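Local atomic coordinates of gamma-glutamyltranspeptidase (Streptomyces lincolnensis, PDB entry 6J3A), a protein that probably acts as a gamma-glutamyltranspeptidase-type, LmbA-like transferase or hydrolase of the N-terminal nucleophile clan, working on gamma-glutamyl or related groups. Residues Ala261-Asn266 with Gln285-Pro290; Thr269-Gly274 with Ile487-Gly492; Asp96-Thr101 with Thr463-Gly468; Gly457-Met462 with Gly545-Arg550. All blocks are in the same frame, centred on the assembly; numbering follows the deposited sequence.

Contact 1 (Ala261-Asn266 with Gln285-Pro290); sequences ATYDWN and QLALLP
Tyr263 and Trp265 both hold CG anti to the backbone N (chi1 -172° and 174°), and because they alternate along strand 261-265 the two rings leave it on one side, toward Leu286, Ala287 and Leu289. On the helix, Leu286 turns CG the other way, anti to its carbonyl carbon (chi1 -72°). This residue serves both rings. Its CB meets the Tyr263 ring at CD2, 3.8 Å away, the two side chains running antiparallel past one another. Its methyl CD2 lies over one face of the Trp265 indole, 4.1 Å above the plane and offset toward the rim, with the side chains crossing at about a right angle. The opposite indole face carries Asn266 CB, 3.5 Å above its centre, so the ring is sandwiched between aliphatic groups. Leu289 CD1 completes this end of the contact 4.0 Å from Trp265 NE1.

The phenol reaches further along the helix. Tyr263 OH comes within 3.2 Å of Ala287 CA, and Tyr263 CZ is 3.5 Å from Ala287 CB; the small Ala287 side chain leaves the ring close to the helix backbone. The same helix touches Tyr263 again through Leu283, while Leu515 and Ala518 of helix 506-519 pack on Trp265. Mainly apolar, van der Waals contact carries the pairing, as expected where a helix lies on a sheet: alternate strand side chains enter the interface, here in an alpha-beta layer consistent with the layered sandwich of N-terminal nucleophile hydrolases.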
loop_
_atom_site.group_PDB
_atom_site.type_symbol
_atom_site.label_atom_id
_atom_site.label_comp_id
_atom_site.label_asym_id
_atom_site.label_seq_id
_atom_site.Cartn_x
_atom_site.Cartn_y
_atom_site.Cartn_z
ATOM N N ALA A 261 -15.471 -26.304 8.568
ATOM C CA ALA A 261 -15.903 -27.092 7.423
ATOM C C ALA A 261 -14.765 -27.023 6.417
ATOM O O ALA A 261 -14.171 -25.969 6.225
ATOM C CB ALA A 261 -17.184 -26.522 6.837
ATOM N N THR A 262 -14.436 -28.158 5.815
ATOM C CA THR A 262 -13.265 -28.260 4.941
ATOM C C THR A 262 -13.574 -29.070 3.703
ATOM O O THR A 262 -14.444 -29.923 3.708
ATOM C CB THR A 262 -12.094 -28.976 5.618
ATOM O OG1 THR A 262 -12.475 -30.334 5.864
ATOM C CG2 THR A 262 -11.690 -28.296 6.931
ATOM N N TYR A 263 -12.822 -28.811 2.648
ATOM C CA TYR A 263 -12.942 -29.566 1.420
ATOM C C TYR A 263 -11.601 -29.593 0.687
ATOM O O TYR A 263 -10.979 -28.558 0.457
ATOM C CB TYR A 263 -14.029 -28.976 0.536
ATOM C CG TYR A 263 -14.329 -29.833 -0.659
ATOM C CD1 TYR A 263 -14.926 -31.083 -0.504
ATOM C CD2 TYR A 263 -14.001 -29.410 -1.951
ATOM C CE1 TYR A 263 -15.192 -31.892 -1.600
ATOM C CE2 TYR A 263 -14.273 -30.205 -3.056
ATOM C CZ TYR A 263 -14.865 -31.445 -2.875
ATOM O OH TYR A 263 -15.137 -32.238 -3.959
ATOM N N ASP A 264 -11.173 -30.803 0.338
ATOM C CA ASP A 264 -9.957 -31.037 -0.424
ATOM C C ASP A 264 -10.208 -30.896 -1.933
ATOM O O ASP A 264 -11.097 -31.543 -2.494
ATOM C CB ASP A 264 -9.409 -32.418 -0.083
ATOM C CG ASP A 264 -8.860 -32.499 1.351
ATOM O OD1 ASP A 264 -8.920 -31.502 2.111
ATOM O OD2 ASP A 264 -8.358 -33.576 1.725
ATOM N N TRP A 265 -9.428 -30.028 -2.572
ATOM C CA TRP A 265 -9.519 -29.809 -4.014
ATOM C C TRP A 265 -8.141 -29.547 -4.625
ATOM O O TRP A 265 -7.472 -28.576 -4.268
ATOM C CB TRP A 265 -10.462 -28.641 -4.329
ATOM C CG TRP A 265 -10.496 -28.276 -5.791
ATOM C CD1 TRP A 265 -11.251 -28.863 -6.779
ATOM C CD2 TRP A 265 -9.727 -27.251 -6.434
ATOM N NE1 TRP A 265 -11.002 -28.253 -7.996
ATOM C CE2 TRP A 265 -10.067 -27.267 -7.809
ATOM C CE3 TRP A 265 -8.775 -26.324 -5.981
ATOM C CZ2 TRP A 265 -9.492 -26.386 -8.729
ATOM C CZ3 TRP A 265 -8.204 -25.456 -6.892
ATOM C CH2 TRP A 265 -8.566 -25.489 -8.253
ATOM N N ASN A 266 -7.735 -30.424 -5.548
ATOM C CA ASN A 266 -6.571 -30.200 -6.426
ATOM C C ASN A 266 -5.280 -29.835 -5.661
ATOM O O ASN A 266 -4.571 -28.889 -6.017
ATOM C CB ASN A 266 -6.931 -29.120 -7.451
ATOM C CG ASN A 266 -5.823 -28.861 -8.447
ATOM O OD1 ASN A 266 -5.375 -29.773 -9.139
ATOM N ND2 ASN A 266 -5.366 -27.614 -8.515
ATOM N N GLN A 285 -19.273 -25.178 -4.185
ATOM C CA GLN A 285 -18.874 -24.744 -5.521
ATOM C C GLN A 285 -17.642 -25.488 -6.050
ATOM O O GLN A 285 -17.560 -25.784 -7.245
ATOM C CB GLN A 285 -18.651 -23.236 -5.545
ATOM C CG GLN A 285 -19.949 -22.445 -5.515
ATOM C CD GLN A 285 -19.710 -20.958 -5.338
ATOM O OE1 GLN A 285 -19.509 -20.238 -6.308
ATOM N NE2 GLN A 285 -19.726 -20.496 -4.097
ATOM N N LEU A 286 -16.713 -25.796 -5.146
ATOM C CA LEU A 286 -15.492 -26.536 -5.469
ATOM C C LEU A 286 -15.788 -27.995 -5.760
ATOM O O LEU A 286 -15.246 -28.569 -6.713
ATOM C CB LEU A 286 -14.502 -26.471 -4.300
ATOM C CG LEU A 286 -13.801 -25.149 -4.033
ATOM C CD1 LEU A 286 -13.021 -25.234 -2.733
ATOM C CD2 LEU A 286 -12.871 -24.800 -5.177
ATOM N N ALA A 287 -16.633 -28.590 -4.916
ATOM C CA ALA A 287 -17.124 -29.955 -5.129
ATOM C C ALA A 287 -17.896 -30.149 -6.441
ATOM O O ALA A 287 -17.916 -31.239 -6.999
ATOM C CB ALA A 287 -17.986 -30.378 -3.962
ATOM N N LEU A 288 -18.519 -29.088 -6.923
ATOM C CA LEU A 288 -19.252 -29.123 -8.193
ATOM C C LEU A 288 -18.362 -29.224 -9.418
ATOM O O LEU A 288 -18.799 -29.714 -10.460
ATOM C CB LEU A 288 -20.152 -27.878 -8.334
ATOM C CG LEU A 288 -21.683 -27.973 -8.238
ATOM C CD1 LEU A 288 -22.210 -29.305 -7.751
ATOM C CD2 LEU A 288 -22.220 -26.855 -7.355
ATOM N N LEU A 289 -17.124 -28.766 -9.296
ATOM C CA LEU A 289 -16.269 -28.605 -10.457
ATOM C C LEU A 289 -15.848 -29.949 -11.040
ATOM O O LEU A 289 -15.624 -30.894 -10.294
ATOM C CB LEU A 289 -15.029 -27.794 -10.078
ATOM C CG LEU A 289 -15.293 -26.362 -9.595
ATOM C CD1 LEU A 289 -14.040 -25.782 -8.947
ATOM C CD2 LEU A 289 -15.795 -25.464 -10.720
ATOM N N PRO A 290 -15.760 -30.042 -12.381
ATOM C CA PRO A 290 -15.116 -31.217 -12.948
ATOM C C PRO A 290 -13.595 -31.172 -12.742
ATOM O O PRO A 290 -13.032 -30.108 -12.467
ATOM C CB PRO A 290 -15.468 -31.134 -14.439
ATOM C CG PRO A 290 -15.710 -29.694 -14.704
ATOM C CD PRO A 290 -16.255 -29.124 -13.426
#

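Contact 2 (Thr269-Gly274 with Ile487-Gly492); sequences TVCKAG and IALRDG
Thr269 O is approached by two groups of the neighbouring strand: the backbone N-H of Leu489, in a nearly straight bond of 2.6 Å (N-H...O 171°), and the CA-H of Ala488, a weaker contact with CA 3.4 Å from the oxygen. They belong to an antiparallel beta ladder between strands 269-272 and 487-490, whose axes approach to 4.6 Å, with directions 158° apart. Within the antiparallel sheet it joins strands more than 200 residues apart in the chain. Thr269 with Leu489 and Cys271 with Ile487 are hydrogen-bonded pairs, and Val270 with Ala488 is the non-hydrogen-bonded pair between them. Cys271 N gives a bond to Ile487 O at 2.7 Å, and the remaining rungs are Thr269 N to Leu489 O and Ile487 N to Cys271 O.

The two faces of the ladder differ in what they meet. Val270 and Ala488 turn to the side where Phe514 of helix 506-519 touches both. Thr269, Cys271, Ile487 and Leu489 share the other side. There Leu489 lies obliquely against Thr269, with CD1 3.8 Å from Thr269 CB and more distant from CG2. An alanine in place of Leu489 would probably open a gap beside the Thr269 side chain and leave Cys271 SG without its apolar mate on this strand. The polar end of Thr269 turns instead to strand 256-265, where OG1 is hydrogen-bonded to Asp264 OD1. Cys271 holds SG beside its own backbone N, anti to the carbonyl carbon (chi1 -59°), and the sulfur rests 4.2 Å from Leu489 CG.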
loop_
_atom_site.group_PDB
_atom_site.type_symbol
_atom_site.label_atom_id
_atom_site.label_comp_id
_atom_site.label_asym_id
_atom_site.label_seq_id
_atom_site.Cartn_x
_atom_site.Cartn_y
_atom_site.Cartn_z
ATOM N N THR A 269 -6.641 -27.641 0.514
ATOM C CA THR A 269 -7.784 -27.757 1.406
ATOM C C THR A 269 -8.239 -26.344 1.713
ATOM O O THR A 269 -7.438 -25.529 2.151
ATOM C CB THR A 269 -7.410 -28.429 2.736
ATOM O OG1 THR A 269 -6.770 -29.683 2.473
ATOM C CG2 THR A 269 -8.651 -28.645 3.621
ATOM N N VAL A 270 -9.516 -26.055 1.499
ATOM C CA VAL A 270 -10.087 -24.773 1.904
ATOM C C VAL A 270 -10.844 -24.964 3.212
ATOM O O VAL A 270 -11.621 -25.898 3.333
ATOM C CB VAL A 270 -11.030 -24.211 0.848
ATOM C CG1 VAL A 270 -11.468 -22.810 1.253
ATOM C CG2 VAL A 270 -10.332 -24.166 -0.505
ATOM N N CYS A 271 -10.601 -24.073 4.172
ATOM C CA CYS A 271 -11.290 -24.067 5.468
ATOM C C CYS A 271 -12.261 -22.902 5.563
ATOM O O CYS A 271 -11.912 -21.772 5.218
ATOM C CB CYS A 271 -10.282 -23.971 6.618
ATOM S SG CYS A 271 -9.109 -25.344 6.622
ATOM N N LYS A 272 -13.461 -23.195 6.062
ATOM C CA LYS A 272 -14.541 -22.216 6.214
ATOM C C LYS A 272 -15.256 -22.407 7.532
ATOM O O LYS A 272 -15.035 -23.387 8.226
ATOM C CB LYS A 272 -15.562 -22.388 5.087
ATOM C CG LYS A 272 -14.999 -22.277 3.675
ATOM C CD LYS A 272 -14.482 -20.876 3.354
ATOM C CE LYS A 272 -15.618 -19.904 3.078
ATOM N NZ LYS A 272 -15.196 -18.479 3.148
ATOM N N ALA A 273 -16.131 -21.468 7.862
ATOM C CA ALA A 273 -17.033 -21.624 9.011
ATOM C C ALA A 273 -18.156 -22.575 8.652
ATOM O O ALA A 273 -18.555 -22.649 7.492
ATOM C CB ALA A 273 -17.608 -20.283 9.430
ATOM N N GLY A 274 -18.662 -23.286 9.658
ATOM C CA GLY A 274 -19.772 -24.238 9.494
ATOM C C GLY A 274 -21.047 -23.651 8.911
ATOM O O GLY A 274 -21.187 -22.430 8.823
ATOM N N ILE A 487 -9.436 -19.839 5.126
ATOM C CA ILE A 487 -8.036 -20.214 5.222
ATOM C C ILE A 487 -7.804 -21.359 4.235
ATOM O O ILE A 487 -8.588 -22.301 4.173
ATOM C CB ILE A 487 -7.628 -20.580 6.671
ATOM C CG1 ILE A 487 -7.510 -19.302 7.508
ATOM C CG2 ILE A 487 -6.301 -21.339 6.682
ATOM C CD1 ILE A 487 -7.009 -19.491 8.927
ATOM N N ALA A 488 -6.734 -21.272 3.455
ATOM C CA ALA A 488 -6.406 -22.326 2.490
ATOM C C ALA A 488 -5.138 -23.042 2.890
ATOM O O ALA A 488 -4.156 -22.415 3.264
ATOM C CB ALA A 488 -6.276 -21.776 1.081
ATOM N N LEU A 489 -5.196 -24.369 2.827
ATOM C CA LEU A 489 -4.039 -25.233 2.994
ATOM C C LEU A 489 -3.544 -25.718 1.630
ATOM O O LEU A 489 -4.327 -25.840 0.679
ATOM C CB LEU A 489 -4.384 -26.437 3.877
ATOM C CG LEU A 489 -5.304 -26.224 5.085
ATOM C CD1 LEU A 489 -5.447 -27.501 5.897
ATOM C CD2 LEU A 489 -4.772 -25.120 5.976
ATOM N N ARG A 490 -2.244 -25.975 1.542
ATOM C CA ARG A 490 -1.655 -26.668 0.393
ATOM C C ARG A 490 -0.898 -27.843 0.977
ATOM O O ARG A 490 -0.001 -27.641 1.797
ATOM C CB ARG A 490 -0.722 -25.736 -0.385
ATOM C CG ARG A 490 -0.070 -26.338 -1.618
ATOM C CD ARG A 490 -1.059 -26.498 -2.756
ATOM N NE ARG A 490 -0.403 -26.985 -3.975
ATOM C CZ ARG A 490 -0.017 -28.248 -4.204
ATOM N NH1 ARG A 490 -0.210 -29.218 -3.305
ATOM N NH2 ARG A 490 0.578 -28.547 -5.357
ATOM N N ASP A 491 -1.288 -29.062 0.585
ATOM C CA ASP A 491 -0.715 -30.299 1.136
ATOM C C ASP A 491 -0.871 -30.354 2.676
ATOM O O ASP A 491 0.025 -30.805 3.408
ATOM C CB ASP A 491 0.765 -30.422 0.708
ATOM C CG ASP A 491 1.145 -31.820 0.216
ATOM O OD1 ASP A 491 0.350 -32.478 -0.487
ATOM O OD2 ASP A 491 2.281 -32.244 0.506
ATOM N N GLY A 492 -2.020 -29.879 3.152
ATOM C CA GLY A 492 -2.348 -29.902 4.579
ATOM C C GLY A 492 -1.639 -28.888 5.454
ATOM O O GLY A 492 -1.731 -28.968 6.684
#

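Contact 3 (Asp96-Thr101 with Thr463-Gly468); sequences DLVPGT and TWLEEG
Leu465 meets Asp96, Leu97 and Val98 from the centre of an inverse gamma turn. The turn is closed by a weak bond from Glu466 N to Trp464 O, and Leu465 CB points toward the other loop. Leu465 CB sits 3.4 Å from Asp96 O, and its methyl CD1 is equally close to the carbonyl carbon Leu97 C. The Leu465 and Val98 side chains cross at about a right angle, and CD2 of the leucine reaches Val98 CG2 at 3.5 Å. An alanine at Leu465 would probably leave Val98 CG2 and the Leu97 carbonyl without this cover and open a gap between the loops.

Flanking residues widen the contact. Leu97 and Trp464 run side by side in the same direction, so that Leu97 CD2 comes up to the indole edge near its plane, 3.9 Å from CZ3. Glu317 takes the indole N-H. Val98 CG2 also lies 3.6 Å from Thr463 OG1, a hydroxyl placed between the backbone N and carbonyl carbon (chi1 60°) and hydrogen-bonded to Leu460 O. Tyr90 of helix 87-92 touches Leu465 as well. The contact thus joins the loop between helices 87-92 and 111-122 to the loop leading to strand 486-490, aliphatic groups lying on peptide backbone, with the inverse gamma turn at Leu465 as its recognisable motif.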
loop_
_atom_site.group_PDB
_atom_site.type_symbol
_atom_site.label_atom_id
_atom_site.label_comp_id
_atom_site.label_asym_id
_atom_site.label_seq_id
_atom_site.Cartn_x
_atom_site.Cartn_y
_atom_site.Cartn_z
ATOM N N ASP A 96 -44.143 -10.112 8.050
ATOM C CA ASP A 96 -43.878 -11.284 7.206
ATOM C C ASP A 96 -42.387 -11.590 7.105
ATOM O O ASP A 96 -41.991 -12.749 7.035
ATOM C CB ASP A 96 -44.483 -11.075 5.815
ATOM C CG ASP A 96 -45.979 -11.333 5.786
ATOM O OD1 ASP A 96 -46.640 -11.324 6.857
ATOM O OD2 ASP A 96 -46.495 -11.551 4.672
ATOM N N LEU A 97 -41.581 -10.535 7.090
ATOM C CA LEU A 97 -40.131 -10.630 7.114
ATOM C C LEU A 97 -39.631 -9.968 8.383
ATOM O O LEU A 97 -40.298 -9.093 8.943
ATOM C CB LEU A 97 -39.544 -9.902 5.909
ATOM C CG LEU A 97 -40.020 -10.395 4.541
ATOM C CD1 LEU A 97 -39.756 -9.359 3.458
ATOM C CD2 LEU A 97 -39.342 -11.712 4.198
ATOM N N VAL A 98 -38.451 -10.380 8.831
ATOM C CA VAL A 98 -37.760 -9.671 9.897
ATOM C C VAL A 98 -37.327 -8.316 9.331
ATOM O O VAL A 98 -36.807 -8.253 8.219
ATOM C CB VAL A 98 -36.534 -10.442 10.405
ATOM C CG1 VAL A 98 -35.731 -9.607 11.406
ATOM C CG2 VAL A 98 -36.960 -11.753 11.046
ATOM N N PRO A 99 -37.555 -7.228 10.081
ATOM C CA PRO A 99 -37.167 -5.913 9.566
ATOM C C PRO A 99 -35.662 -5.739 9.320
ATOM O O PRO A 99 -34.840 -6.331 10.020
ATOM C CB PRO A 99 -37.627 -4.950 10.670
ATOM C CG PRO A 99 -38.664 -5.682 11.444
ATOM C CD PRO A 99 -38.322 -7.135 11.339
ATOM N N GLY A 100 -35.324 -4.913 8.332
ATOM C CA GLY A 100 -33.942 -4.556 8.047
ATOM C C GLY A 100 -33.293 -3.709 9.128
ATOM O O GLY A 100 -32.067 -3.676 9.237
ATOM N N THR A 101 -34.110 -3.014 9.915
ATOM C CA THR A 101 -33.617 -2.111 10.948
ATOM C C THR A 101 -34.267 -2.361 12.301
ATOM O O THR A 101 -35.185 -3.160 12.428
ATOM C CB THR A 101 -33.896 -0.674 10.526
ATOM O OG1 THR A 101 -35.302 -0.512 10.323
ATOM C CG2 THR A 101 -33.154 -0.350 9.216
ATOM N N THR A 463 -32.880 -14.544 8.964
ATOM C CA THR A 463 -33.747 -15.680 9.275
ATOM C C THR A 463 -35.079 -15.543 8.551
ATOM O O THR A 463 -35.362 -14.525 7.917
ATOM C CB THR A 463 -34.057 -15.745 10.773
ATOM O OG1 THR A 463 -34.724 -14.541 11.164
ATOM C CG2 THR A 463 -32.793 -15.909 11.585
ATOM N N TRP A 464 -35.898 -16.579 8.670
ATOM C CA TRP A 464 -37.246 -16.577 8.122
ATOM C C TRP A 464 -38.318 -16.615 9.203
ATOM O O TRP A 464 -38.197 -17.366 10.178
ATOM C CB TRP A 464 -37.429 -17.790 7.232
ATOM C CG TRP A 464 -36.624 -17.767 5.983
ATOM C CD1 TRP A 464 -35.663 -18.660 5.619
ATOM C CD2 TRP A 464 -36.727 -16.820 4.914
ATOM N NE1 TRP A 464 -35.161 -18.336 4.384
ATOM C CE2 TRP A 464 -35.793 -17.210 3.923
ATOM C CE3 TRP A 464 -37.524 -15.687 4.687
ATOM C CZ2 TRP A 464 -35.626 -16.503 2.719
ATOM C CZ3 TRP A 464 -37.360 -14.984 3.482
ATOM C CH2 TRP A 464 -36.411 -15.399 2.519
ATOM N N LEU A 465 -39.368 -15.814 9.001
ATOM C CA LEU A 465 -40.566 -15.852 9.839
ATOM C C LEU A 465 -41.525 -16.944 9.349
ATOM O O LEU A 465 -42.569 -16.675 8.743
ATOM C CB LEU A 465 -41.245 -14.482 9.857
ATOM C CG LEU A 465 -40.411 -13.323 10.403
ATOM C CD1 LEU A 465 -41.255 -12.069 10.469
ATOM C CD2 LEU A 465 -39.837 -13.616 11.785
ATOM N N GLU A 466 -41.149 -18.182 9.641
ATOM C CA GLU A 466 -41.831 -19.369 9.135
ATOM C C GLU A 466 -41.199 -20.543 9.833
ATOM O O GLU A 466 -39.976 -20.658 9.839
ATOM C CB GLU A 466 -41.633 -19.499 7.627
ATOM C CG GLU A 466 -42.420 -20.614 6.968
ATOM C CD GLU A 466 -42.367 -20.543 5.447
ATOM O OE1 GLU A 466 -41.851 -19.550 4.892
ATOM O OE2 GLU A 466 -42.834 -21.488 4.779
ATOM N N GLU A 467 -42.023 -21.402 10.422
ATOM C CA GLU A 467 -41.532 -22.539 11.194
ATOM C C GLU A 467 -41.085 -23.711 10.316
ATOM O O GLU A 467 -41.411 -23.780 9.124
ATOM C CB GLU A 467 -42.595 -23.004 12.200
ATOM C CG GLU A 467 -42.785 -22.077 13.400
ATOM C CD GLU A 467 -41.630 -22.110 14.405
ATOM O OE1 GLU A 467 -41.813 -21.599 15.528
ATOM O OE2 GLU A 467 -40.538 -22.638 14.097
ATOM N N GLY A 468 -40.310 -24.602 10.930
ATOM C CA GLY A 468 -39.928 -25.882 10.340
ATOM C C GLY A 468 -38.783 -25.868 9.340
ATOM O O GLY A 468 -38.587 -26.862 8.640
#

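Contact 4 (Gly457-Met462 with Gly545-Arg550); sequences GTRLQM and GSFYPR
Gln461 carries its CG between the backbone N and the carbonyl carbon (chi1 84°), and from there an extended chain takes its amide to Phe547 and Tyr548. The amide bridges the two loops. OE1 receives the backbone N-H of Tyr548 at 3.0 Å, in the carbonyl plane and on a lone pair, while NE2 gives a bond back to Thr458 O in its own loop. With both ends held, the amide stands at 90° to the Phe547 ring, and OE1 approaches that ring at its edge.

Met462 is extended beyond CG and runs alongside Phe547 in the same sense. Its SD is 5.2 Å from the ring centroid and 20° off the normal, a Met-aromatic contact, and rests 3.6 Å from Ser546 CB.

Arg550 behaves differently: bends at chi2 and chi3 fold its chain back. NE gives a bond to Gly545 O, 2.8 Å away in the guanidinium plane, and NH2 a weak one to Met462 O. Ser546 O lies over one face, 3.4 Å above it and toward the rim of the guanidinium; Trp464 adds a cation-pi contact.

The loop itself is shaped by the cis peptide before Pro549 and the 2.7 Å bond from Arg550 N to Phe547 O. This is a type VIa beta turn, docked here against the short 3-10 helix 459-462.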
loop_
_atom_site.group_PDB
_atom_site.type_symbol
_atom_site.label_atom_id
_atom_site.label_comp_id
_atom_site.label_asym_id
_atom_site.label_seq_id
_atom_site.Cartn_x
_atom_site.Cartn_y
_atom_site.Cartn_z
ATOM N N GLY A 457 -26.905 -4.623 16.422
ATOM C CA GLY A 457 -26.827 -5.228 15.098
ATOM C C GLY A 457 -28.181 -5.489 14.478
ATOM O O GLY A 457 -29.205 -5.098 15.028
ATOM N N THR A 458 -28.173 -6.139 13.319
ATOM C CA THR A 458 -29.394 -6.436 12.571
ATOM C C THR A 458 -29.340 -7.789 11.847
ATOM O O THR A 458 -29.931 -7.942 10.768
ATOM C CB THR A 458 -29.652 -5.349 11.516
ATOM O OG1 THR A 458 -28.519 -5.256 10.642
ATOM C CG2 THR A 458 -29.921 -3.988 12.177
ATOM N N ARG A 459 -28.655 -8.772 12.435
ATOM C CA ARG A 459 -28.377 -10.028 11.715
ATOM C C ARG A 459 -29.563 -10.989 11.673
ATOM O O ARG A 459 -29.658 -11.803 10.754
ATOM C CB ARG A 459 -27.141 -10.732 12.273
ATOM C CG ARG A 459 -26.491 -11.776 11.353
ATOM C CD ARG A 459 -25.927 -11.213 10.056
ATOM N NE ARG A 459 -24.958 -10.148 10.303
ATOM C CZ ARG A 459 -24.291 -9.476 9.373
ATOM N NH1 ARG A 459 -24.468 -9.736 8.082
ATOM N NH2 ARG A 459 -23.444 -8.519 9.742
ATOM N N LEU A 460 -30.484 -10.879 12.630
ATOM C CA LEU A 460 -31.727 -11.679 12.583
ATOM C C LEU A 460 -32.561 -11.434 11.328
ATOM O O LEU A 460 -33.446 -12.225 11.015
ATOM C CB LEU A 460 -32.589 -11.467 13.833
ATOM C CG LEU A 460 -31.906 -11.794 15.163
ATOM C CD1 LEU A 460 -32.842 -11.560 16.334
ATOM C CD2 LEU A 460 -31.425 -13.229 15.188
ATOM N N GLN A 461 -32.266 -10.362 10.599
ATOM C CA GLN A 461 -32.916 -10.100 9.317
ATOM C C GLN A 461 -32.786 -11.217 8.296
ATOM O O GLN A 461 -33.590 -11.304 7.375
ATOM C CB GLN A 461 -32.441 -8.773 8.720
ATOM C CG GLN A 461 -31.143 -8.811 7.941
ATOM C CD GLN A 461 -30.814 -7.452 7.377
ATOM O OE1 GLN A 461 -31.321 -7.067 6.318
ATOM N NE2 GLN A 461 -29.981 -6.702 8.089
ATOM N N MET A 462 -31.766 -12.055 8.463
ATOM C CA MET A 462 -31.471 -13.141 7.542
ATOM C C MET A 462 -32.228 -14.444 7.810
ATOM O O MET A 462 -32.232 -15.336 6.961
ATOM C CB MET A 462 -29.965 -13.390 7.555
ATOM C CG MET A 462 -29.157 -12.114 7.330
ATOM S SD MET A 462 -27.482 -12.412 6.755
ATOM C CE MET A 462 -27.069 -10.771 6.206
ATOM N N GLY A 545 -31.871 -13.119 -1.650
ATOM C CA GLY A 545 -30.849 -12.396 -0.907
ATOM C C GLY A 545 -31.009 -12.562 0.595
ATOM O O GLY A 545 -32.122 -12.783 1.084
ATOM N N SER A 546 -29.894 -12.463 1.314
ATOM C CA SER A 546 -29.883 -12.540 2.778
ATOM C C SER A 546 -30.491 -11.313 3.501
ATOM O O SER A 546 -30.895 -11.432 4.664
ATOM C CB SER A 546 -28.454 -12.788 3.278
ATOM O OG SER A 546 -28.074 -14.137 3.040
ATOM N N PHE A 547 -30.558 -10.168 2.808
ATOM C CA PHE A 547 -30.944 -8.875 3.393
ATOM C C PHE A 547 -32.375 -8.474 3.058
ATOM O O PHE A 547 -32.808 -8.632 1.907
ATOM C CB PHE A 547 -30.002 -7.772 2.888
ATOM C CG PHE A 547 -28.575 -7.988 3.277
ATOM C CD1 PHE A 547 -28.139 -7.656 4.557
ATOM C CD2 PHE A 547 -27.669 -8.549 2.380
ATOM C CE1 PHE A 547 -26.819 -7.860 4.929
ATOM C CE2 PHE A 547 -26.352 -8.760 2.747
ATOM C CZ PHE A 547 -25.924 -8.425 4.026
ATOM N N TYR A 548 -33.082 -7.943 4.065
ATOM C CA TYR A 548 -34.426 -7.372 3.916
ATOM C C TYR A 548 -34.387 -6.363 2.780
ATOM O O TYR A 548 -33.488 -5.526 2.800
ATOM C CB TYR A 548 -34.808 -6.646 5.208
ATOM C CG TYR A 548 -36.108 -5.889 5.132
ATOM C CD1 TYR A 548 -37.311 -6.521 5.421
ATOM C CD2 TYR A 548 -36.143 -4.541 4.764
ATOM C CE1 TYR A 548 -38.515 -5.845 5.336
ATOM C CE2 TYR A 548 -37.348 -3.852 4.683
ATOM C CZ TYR A 548 -38.534 -4.512 4.977
ATOM O OH TYR A 548 -39.751 -3.870 4.924
ATOM N N PRO A 549 -35.308 -6.392 1.803
ATOM C CA PRO A 549 -36.529 -7.221 1.734
ATOM C C PRO A 549 -36.445 -8.601 1.019
ATOM O O PRO A 549 -37.487 -9.135 0.598
ATOM C CB PRO A 549 -37.477 -6.303 0.937
ATOM C CG PRO A 549 -36.564 -5.642 -0.042
ATOM C CD PRO A 549 -35.237 -5.461 0.662
ATOM N N ARG A 550 -35.245 -9.161 0.878
ATOM C CA ARG A 550 -35.044 -10.576 0.475
ATOM C C ARG A 550 -35.546 -10.967 -0.924
ATOM O O ARG A 550 -36.034 -12.092 -1.118
ATOM C CB ARG A 550 -35.679 -11.568 1.475
ATOM C CG ARG A 550 -35.503 -11.289 2.954
ATOM C CD ARG A 550 -34.085 -11.534 3.410
ATOM N NE ARG A 550 -33.668 -12.935 3.379
ATOM C CZ ARG A 550 -33.758 -13.799 4.390
ATOM N NH1 ARG A 550 -34.301 -13.462 5.556
ATOM N NH2 ARG A 550 -33.295 -15.030 4.223
#

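The four contacts form two neighbourhoods. Contacts 1 and 2 adjoin on the sheet: strands 256-265 and 268-272 are neighbours in it, and Leu286 of contact 1 packs on Val270 of contact 2. One is a partly buried layer of side chains between helix and sheet, the other a buried ladder held chiefly by backbone hydrogen bonds. Contacts 3 and 4 are both buried: contact 3 joins two irregular loops by apolar groups, contact 4 a loop and a short 3-10 helix, adding a Gln461 amide bond, a weak Arg550 bond and a Met-aromatic contact. Residues 457-468 run through both, and Arg550 links them through Thr463 O. Contacts 2 and 4 lie on opposite sides of the chain's centre.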